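Local atomic coordinates of PKS (Streptomyces albus, PDB entry 4OQJ), a protein that probably forms carbon-carbon bonds in polyketide chain extension, as a ketosynthase domain of the oxazolomycin biosynthetic enzyme OzmQ. Residues A[128-133]-A[212-217]; A[219-224]-A[254-259]; A[548-553]-A[617-622]. One frame throughout, in Å; residues are numbered along the deposited sequence.

In the fold
Contacts 1 and 2 belong to the large mixed sheet of the ketosynthase; contact 3 belongs to a separate, small parallel sheet. Along the chain the three follow one another without interleaving. Contacts 1 and 2 share strand 214-221: contact 1 takes the start of its pairing with strand 132-138, and its far end meets the approach to strand 259-267, the two contact centres lying about 27 Å apart. Contact 3 (548-553 with 617-622) is centred about 45 Å from contact 1 and 62 Å from contact 2, with nearest atoms about 25 and 45 Å away. The first two therefore document one thiolase-type core, and the third a distinct alpha/beta region following it in the chain.

Contact 1 (A[128-133]-A[212-217]); sequences GEQRIG and CTMALA
Peptide groups, not rings, are the flat units that meet where Arg-131 faces Thr-213 and Met-214. In the plane of the Arg-131 carbonyl, Thr-213 N donates to O at 2.8 Å. Met-214 N, tilted 30° from that plane, reaches the same Arg-131 O at 3.2 Å, giving this oxygen two donors. Thr-213 returns a bond through its side chain: OG1, set between its backbone N and carbonyl carbon (chi1 65°), accepts from Arg-131 N at 3.2 Å. The ladder then becomes regular, with Gly-133 N to Met-214 O at 3.0 Å and Leu-216 N to Gly-133 O at 2.8 Å. The bridges, Ile-132 with Met-214 and Gly-133 with Ala-215, are parallel and join strands 132-138 and 214-221, neighbours in the 3-2-4-5-1 strand order of the thiolase fold. On one face Ile-132 and selenomethionine Met-214 lie side by side, CD1 of Ile-132 3.8 Å from CE of Met-214, and Ile-132 CG2 touches Leu-216 CD1 at 3.9 Å. Helix 105-121 covers Met-214 and Leu-216; on the other face Ala-215 packs against helix 195-209. The Arg-131 chain passes Cys-212 with CG, 4.1 Å from Cys-212 CB, before NH1 forms a salt bridge with Glu-311 of the second subunit.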
loop_
_atom_site.group_PDB
_atom_site.type_symbol
_atom_site.label_atom_id
_atom_site.label_comp_id
_atom_site.label_asym_id
_atom_site.label_seq_id
_atom_site.Cartn_x
_atom_site.Cartn_y
_atom_site.Cartn_z
ATOM N N GLY A 128 6.341 -17.804 -18.752
ATOM C CA GLY A 128 4.999 -18.095 -18.272
ATOM C C GLY A 128 4.055 -16.912 -18.331
ATOM O O GLY A 128 4.451 -15.797 -18.698
ATOM N N GLU A 129 2.797 -17.165 -17.973
ATOM C CA GLU A 129 1.722 -16.185 -18.138
ATOM C C GLU A 129 1.206 -15.670 -16.798
ATOM O O GLU A 129 0.242 -14.909 -16.756
ATOM C CB GLU A 129 0.561 -16.799 -18.933
ATOM N N GLN A 130 1.840 -16.096 -15.710
ATOM C CA GLN A 130 1.431 -15.663 -14.374
ATOM C C GLN A 130 1.603 -14.154 -14.244
ATOM O O GLN A 130 2.528 -13.577 -14.804
ATOM C CB GLN A 130 2.228 -16.409 -13.290
ATOM C CG GLN A 130 3.703 -16.036 -13.200
ATOM C CD GLN A 130 4.508 -16.512 -14.397
ATOM O OE1 GLN A 130 4.631 -17.716 -14.631
ATOM N NE2 GLN A 130 5.052 -15.568 -15.169
ATOM N N ARG A 131 0.691 -13.516 -13.523
ATOM C CA ARG A 131 0.803 -12.099 -13.231
ATOM C C ARG A 131 1.148 -11.941 -11.752
ATOM O O ARG A 131 0.350 -12.274 -10.884
ATOM C CB ARG A 131 -0.485 -11.365 -13.590
ATOM C CG ARG A 131 -0.456 -9.901 -13.237
ATOM C CD ARG A 131 -1.423 -9.094 -14.081
ATOM N NE ARG A 131 -0.717 -8.387 -15.144
ATOM C CZ ARG A 131 -1.083 -7.212 -15.648
ATOM N NH1 ARG A 131 -2.170 -6.591 -15.199
ATOM N NH2 ARG A 131 -0.358 -6.653 -16.610
ATOM N N ILE A 132 2.363 -11.470 -11.488
ATOM C CA ILE A 132 2.924 -11.453 -10.143
ATOM C C ILE A 132 3.070 -10.022 -9.626
ATOM O O ILE A 132 3.803 -9.218 -10.218
ATOM C CB ILE A 132 4.312 -12.122 -10.106
ATOM C CG1 ILE A 132 4.270 -13.492 -10.789
ATOM C CG2 ILE A 132 4.801 -12.202 -8.668
ATOM C CD1 ILE A 132 5.584 -14.246 -10.765
ATOM N N GLY A 133 2.379 -9.723 -8.529
ATOM C CA GLY A 133 2.476 -8.447 -7.847
ATOM C C GLY A 133 3.525 -8.473 -6.752
ATOM O O GLY A 133 4.033 -9.538 -6.385
ATOM N N CYS A 212 -3.827 -9.775 -9.604
ATOM C CA CYS A 212 -2.722 -10.682 -9.924
ATOM C C CYS A 212 -3.038 -12.127 -9.537
ATOM O O CYS A 212 -4.007 -12.387 -8.834
ATOM C CB CYS A 212 -1.432 -10.232 -9.221
ATOM S SG CYS A 212 -1.591 -9.962 -7.470
ATOM N N THR A 213 -2.209 -13.063 -9.994
ATOM C CA THR A 213 -2.427 -14.490 -9.710
ATOM C C THR A 213 -1.426 -15.002 -8.673
ATOM O O THR A 213 -1.669 -16.011 -8.012
ATOM C CB THR A 213 -2.354 -15.335 -10.999
ATOM O OG1 THR A 213 -1.033 -15.301 -11.550
ATOM C CG2 THR A 213 -3.344 -14.797 -12.037
HETATM N N MSE A 214 -0.317 -14.287 -8.516
HETATM C CA MSE A 214 0.634 -14.530 -7.436
HETATM C C MSE A 214 1.110 -13.198 -6.911
HETATM O O MSE A 214 1.027 -12.195 -7.612
HETATM C CB MSE A 214 1.841 -15.347 -7.912
HETATM C CG MSE A 214 1.597 -16.818 -8.144
HETATM SE SE MSE A 214 3.076 -17.619 -9.176
HETATM C CE MSE A 214 4.570 -16.884 -8.243
ATOM N N ALA A 215 1.626 -13.176 -5.686
ATOM C CA ALA A 215 2.137 -11.929 -5.126
ATOM C C ALA A 215 3.272 -12.184 -4.154
ATOM O O ALA A 215 3.217 -13.133 -3.372
ATOM C CB ALA A 215 1.010 -11.165 -4.433
ATOM N N LEU A 216 4.308 -11.353 -4.222
ATOM C CA LEU A 216 5.307 -11.299 -3.160
ATOM C C LEU A 216 4.927 -10.269 -2.118
ATOM O O LEU A 216 4.385 -9.206 -2.441
ATOM C CB LEU A 216 6.693 -10.956 -3.702
ATOM C CG LEU A 216 7.510 -12.148 -4.172
ATOM C CD1 LEU A 216 7.118 -12.512 -5.583
ATOM C CD2 LEU A 216 8.976 -11.857 -4.071
ATOM N N ALA A 217 5.235 -10.581 -0.868
ATOM C CA ALA A 217 5.105 -9.632 0.224
ATOM C C ALA A 217 6.340 -9.764 1.086
ATOM O O ALA A 217 6.762 -10.874 1.404
ATOM C CB ALA A 217 3.840 -9.889 1.039
#

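Contact 2 (A[219-224]-A[254-259])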
loop_
_atom_site.group_PDB
_atom_site.type_symbol
_atom_site.label_atom_id
_atom_site.label_comp_id
_atom_site.label_asym_id
_atom_site.label_seq_id
_atom_site.Cartn_x
_atom_site.Cartn_y
_atom_site.Cartn_z
ATOM N N ALA A 219 9.814 -7.367 3.355
ATOM C CA ALA A 219 10.356 -6.160 3.930
ATOM C C ALA A 219 11.815 -6.372 4.251
ATOM O O ALA A 219 12.251 -7.511 4.425
ATOM C CB ALA A 219 9.581 -5.772 5.167
ATOM N N ALA A 220 12.573 -5.280 4.314
ATOM C CA ALA A 220 13.992 -5.326 4.705
ATOM C C ALA A 220 14.266 -4.199 5.665
ATOM O O ALA A 220 13.775 -3.103 5.470
ATOM C CB ALA A 220 14.896 -5.192 3.502
ATOM N N HIS A 221 15.057 -4.458 6.691
ATOM C CA HIS A 221 15.517 -3.398 7.590
ATOM C C HIS A 221 16.991 -3.624 7.861
ATOM O O HIS A 221 17.374 -4.637 8.460
ATOM C CB HIS A 221 14.758 -3.377 8.910
ATOM C CG HIS A 221 15.358 -2.459 9.927
ATOM N ND1 HIS A 221 16.153 -2.907 10.961
ATOM C CD2 HIS A 221 15.298 -1.112 10.057
ATOM C CE1 HIS A 221 16.550 -1.875 11.688
ATOM N NE2 HIS A 221 16.043 -0.776 11.162
ATOM N N ILE A 222 17.822 -2.707 7.392
ATOM C CA ILE A 222 19.267 -2.831 7.594
ATOM C C ILE A 222 19.844 -1.484 7.933
ATOM O O ILE A 222 19.771 -0.551 7.128
ATOM C CB ILE A 222 19.993 -3.370 6.357
ATOM C CG1 ILE A 222 19.389 -4.696 5.911
ATOM C CG2 ILE A 222 21.472 -3.561 6.681
ATOM C CD1 ILE A 222 19.853 -5.139 4.557
ATOM N N GLN A 223 20.408 -1.377 9.128
ATOM C CA GLN A 223 21.078 -0.151 9.542
ATOM C C GLN A 223 22.431 -0.054 8.869
ATOM O O GLN A 223 23.194 -1.023 8.854
ATOM C CB GLN A 223 21.258 -0.115 11.047
ATOM C CG GLN A 223 19.993 -0.270 11.836
ATOM C CD GLN A 223 20.292 -0.486 13.301
ATOM O OE1 GLN A 223 21.071 -1.371 13.665
ATOM N NE2 GLN A 223 19.703 0.344 14.149
ATOM N N ALA A 224 22.742 1.108 8.310
ATOM C CA ALA A 224 24.023 1.267 7.638
ATOM C C ALA A 224 25.168 1.166 8.640
ATOM O O ALA A 224 26.293 0.889 8.249
ATOM C CB ALA A 224 24.084 2.594 6.890
ATOM N N THR A 254 14.079 -4.521 24.062
ATOM C CA THR A 254 14.498 -5.389 22.970
ATOM C C THR A 254 15.784 -4.832 22.372
ATOM O O THR A 254 16.375 -3.915 22.925
ATOM C CB THR A 254 13.366 -5.512 21.907
ATOM O OG1 THR A 254 13.675 -6.531 20.951
ATOM C CG2 THR A 254 13.141 -4.192 21.179
ATOM N N VAL A 255 16.226 -5.423 21.273
ATOM C CA VAL A 255 17.399 -4.963 20.532
ATOM C C VAL A 255 16.977 -4.821 19.090
ATOM O O VAL A 255 16.331 -5.708 18.545
ATOM C CB VAL A 255 18.578 -5.949 20.595
ATOM C CG1 VAL A 255 19.826 -5.334 19.968
ATOM C CG2 VAL A 255 18.853 -6.314 21.988
ATOM N N ILE A 256 17.326 -3.739 18.456
ATOM C CA ILE A 256 17.031 -3.559 17.074
ATOM C C ILE A 256 17.817 -4.556 16.267
ATOM O O ILE A 256 18.938 -4.788 16.559
ATOM C CB ILE A 256 17.269 -2.124 16.623
ATOM C CG1 ILE A 256 16.267 -1.790 15.548
ATOM C CG2 ILE A 256 18.711 -1.860 16.257
ATOM C CD1 ILE A 256 14.894 -1.819 16.132
ATOM N N GLY A 257 17.210 -5.165 15.298
ATOM C CA GLY A 257 17.922 -6.116 14.467
ATOM C C GLY A 257 17.890 -5.771 13.001
ATOM O O GLY A 257 17.200 -4.834 12.560
ATOM N N ASN A 258 18.619 -6.566 12.231
ATOM C CA ASN A 258 18.747 -6.337 10.805
ATOM C C ASN A 258 18.364 -7.581 10.051
ATOM O O ASN A 258 18.774 -8.677 10.422
ATOM C CB ASN A 258 20.181 -5.909 10.485
ATOM C CG ASN A 258 20.572 -4.643 11.218
ATOM O OD1 ASN A 258 20.464 -3.543 10.689
ATOM N ND2 ASN A 258 21.006 -4.791 12.443
ATOM N N GLY A 259 17.562 -7.428 9.004
ATOM C CA GLY A 259 17.176 -8.587 8.233
ATOM C C GLY A 259 16.170 -8.313 7.150
ATOM O O GLY A 259 15.715 -7.179 6.968
HETATM O O HOH W 1 22.483 -2.990 14.767
#
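Ala-220 opens the pairing with a CA-H...O contact, its CA 3.4 Å from Gly-259 O, at the point where strand 214-221 receives the antiparallel strand 259-267 of the thiolase-type sheet. His-221 and Gly-259 then form an antiparallel hydrogen-bonded pair. His-221 N donates to Gly-259 O at 2.8 Å with an N-H...O angle of 172°, and Gly-259 N returns an equally short bond to His-221 O. The imidazole adds a third link from the same residue. CG is anti to the backbone N (chi1 170°), which carries the ring out on this side; ND1 then donates to Gly-257 O at 2.7 Å in a bent bond (N-H...O 136°), with the oxygen at the ring edge and close to its plane, which helps to fix the ring's rotation. CE1 approaches Ile-256 CG1 at 3.9 Å, the two side chains crossing at about a right angle, and outside the segments the ring touches Asp-373. At Ile-222 the backbone N turns instead to Gln-106 OE1, while its CA passes the Asn-258 carboxamide. Regular strand pairing has ended by Gln-223, where a side chain takes the place of a backbone acceptor: Gln-223 N points nearly straight down the C=O of Asn-258, 2.7 Å from OD1. Asn-258 ND2 is bonded to Gln-80 O, so both ends of this amide are held. The Gln-223 chain runs out over Ile-256, bringing NE2 within 3.2 Å of Ile-256 CG2.

Contact 3 (A[548-553]-A[617-622])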
loop_
_atom_site.group_PDB
_atom_site.type_symbol
_atom_site.label_atom_id
_atom_site.label_comp_id
_atom_site.label_asym_id
_atom_site.label_seq_id
_atom_site.Cartn_x
_atom_site.Cartn_y
_atom_site.Cartn_z
ATOM N N VAL A 548 22.309 -30.630 -35.337
ATOM C CA VAL A 548 22.032 -32.057 -35.242
ATOM C C VAL A 548 22.308 -32.671 -36.595
ATOM O O VAL A 548 21.939 -32.115 -37.626
ATOM C CB VAL A 548 20.584 -32.372 -34.788
ATOM C CG1 VAL A 548 20.344 -31.848 -33.367
ATOM C CG2 VAL A 548 19.558 -31.816 -35.743
ATOM N N GLU A 549 22.985 -33.812 -36.579
ATOM C CA GLU A 549 23.410 -34.469 -37.804
ATOM C C GLU A 549 22.599 -35.715 -38.059
ATOM O O GLU A 549 22.534 -36.614 -37.222
ATOM C CB GLU A 549 24.888 -34.824 -37.738
ATOM C CG GLU A 549 25.778 -33.618 -37.550
ATOM C CD GLU A 549 27.159 -33.811 -38.138
ATOM O OE1 GLU A 549 27.501 -34.959 -38.505
ATOM O OE2 GLU A 549 27.902 -32.811 -38.240
ATOM N N LEU A 550 21.968 -35.750 -39.221
ATOM C CA LEU A 550 21.258 -36.934 -39.661
ATOM C C LEU A 550 22.221 -37.750 -40.500
ATOM O O LEU A 550 22.542 -37.383 -41.636
ATOM C CB LEU A 550 20.004 -36.560 -40.447
ATOM C CG LEU A 550 19.097 -37.728 -40.831
ATOM C CD1 LEU A 550 17.656 -37.271 -40.838
ATOM C CD2 LEU A 550 19.489 -38.279 -42.195
ATOM N N VAL A 551 22.697 -38.847 -39.920
ATOM C CA VAL A 551 23.769 -39.626 -40.533
ATOM C C VAL A 551 23.243 -40.820 -41.288
ATOM O O VAL A 551 22.083 -41.195 -41.148
ATOM C CB VAL A 551 24.779 -40.143 -39.482
ATOM C CG1 VAL A 551 25.534 -38.985 -38.854
ATOM C CG2 VAL A 551 24.074 -40.983 -38.407
ATOM N N THR A 552 24.110 -41.412 -42.099
ATOM C CA THR A 552 23.885 -42.764 -42.577
ATOM C C THR A 552 24.326 -43.704 -41.467
ATOM O O THR A 552 24.946 -43.286 -40.484
ATOM C CB THR A 552 24.661 -43.084 -43.862
ATOM O OG1 THR A 552 26.022 -42.663 -43.705
ATOM C CG2 THR A 552 24.039 -42.383 -45.060
ATOM N N GLY A 553 24.021 -44.979 -41.636
ATOM C CA GLY A 553 24.287 -45.961 -40.609
ATOM C C GLY A 553 23.113 -46.897 -40.594
ATOM O O GLY A 553 22.041 -46.550 -41.083
ATOM N N VAL A 617 19.341 -28.934 -38.766
ATOM C CA VAL A 617 19.495 -30.323 -39.138
ATOM C C VAL A 617 20.415 -30.384 -40.344
ATOM O O VAL A 617 20.126 -29.777 -41.375
ATOM C CB VAL A 617 18.141 -30.989 -39.473
ATOM C CG1 VAL A 617 18.340 -32.422 -39.955
ATOM C CG2 VAL A 617 17.218 -30.962 -38.259
ATOM N N VAL A 618 21.523 -31.109 -40.204
ATOM C CA VAL A 618 22.435 -31.373 -41.319
ATOM C C VAL A 618 22.270 -32.808 -41.825
ATOM O O VAL A 618 22.432 -33.778 -41.073
ATOM C CB VAL A 618 23.904 -31.135 -40.910
ATOM C CG1 VAL A 618 24.855 -31.408 -42.085
ATOM C CG2 VAL A 618 24.085 -29.717 -40.418
ATOM N N ALA A 619 21.933 -32.930 -43.102
ATOM C CA ALA A 619 21.877 -34.218 -43.785
ATOM C C ALA A 619 22.852 -34.191 -44.963
ATOM O O ALA A 619 22.479 -33.818 -46.078
ATOM C CB ALA A 619 20.460 -34.522 -44.265
ATOM N N ALA A 620 24.091 -34.599 -44.708
ATOM C CA ALA A 620 25.186 -34.399 -45.661
ATOM C C ALA A 620 25.259 -35.464 -46.762
ATOM O O ALA A 620 25.803 -35.206 -47.835
ATOM C CB ALA A 620 26.498 -34.342 -44.911
ATOM N N ASP A 621 24.700 -36.646 -46.499
ATOM C CA ASP A 621 24.776 -37.777 -47.421
ATOM C C ASP A 621 23.390 -38.380 -47.680
ATOM O O ASP A 621 22.920 -39.229 -46.918
ATOM C CB ASP A 621 25.717 -38.846 -46.858
ATOM C CG ASP A 621 25.806 -40.079 -47.747
ATOM O OD1 ASP A 621 25.518 -39.972 -48.960
ATOM O OD2 ASP A 621 26.167 -41.159 -47.231
ATOM N N ARG A 622 22.755 -37.957 -48.770
ATOM C CA ARG A 622 21.359 -38.299 -49.043
ATOM C C ARG A 622 21.197 -39.275 -50.211
ATOM O O ARG A 622 20.094 -39.438 -50.739
ATOM C CB ARG A 622 20.564 -37.023 -49.337
ATOM C CG ARG A 622 20.856 -35.877 -48.368
ATOM C CD ARG A 622 19.904 -34.713 -48.580
ATOM N NE ARG A 622 20.246 -33.568 -47.741
ATOM C CZ ARG A 622 19.498 -32.476 -47.631
ATOM N NH1 ARG A 622 18.352 -32.383 -48.296
ATOM N NH2 ARG A 622 19.883 -31.480 -46.847
HETATM O O HOH W 2 22.880 -37.399 -44.345
HETATM O O HOH W 3 24.964 -35.692 -42.112
#
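Val-548 and Val-617 make the close end of this contact. Their CG2 methyls meet at 3.5 Å; Val-617 CG2 is placed there beside its own backbone N, with CG1 anti to that N (chi1 176°). Two short backbone bonds run alongside. Val-618 N donates to Val-548 O at 2.8 Å with an N-H...O angle of 173°, and Leu-550 N donates to Val-618 O at 2.7 Å. Val-618 thus uses both its N and its O on the neighbouring segment. Leu-550 CB extends the apolar layer, 4.4 Å from Ala-619 CB, and helix 594-610 packs on it through Phe-598 and Gln-601 while also covering Val-617.

Beyond Leu-550 the two chains part: the CA atoms of Thr-552 and Asp-621 stand 7.0 Å from each other, and water replaces direct pairing. One water lies 2.7 Å from Leu-550 O and accepts from Asp-621 N at 2.9 Å. A second links Leu-550 O with Ala-620 N in the same manner, although the protons of both waters have competing acceptors. Ala-620, Asp-621 and Thr-552 are exposed here, and Thr-552 is poorly ordered, so its contact with the Asp-621 carboxylate is loosely defined. The turn of 617-622 is tied by Arg-622 instead: NE donates in the guanidinium plane to Ala-619 O at 2.8 Å, on a lone pair of that carbonyl, and NH2 is bonded to Ala-638 O.

Together the parallel bridges, the mostly helical connection between the strands and helix 594-610, which packs on Leu-550 and Val-617, form a beta-alpha-beta crossover, within a three-stranded parallel sheet in which strand 547-549 is flanked by 617-618 and 648-650.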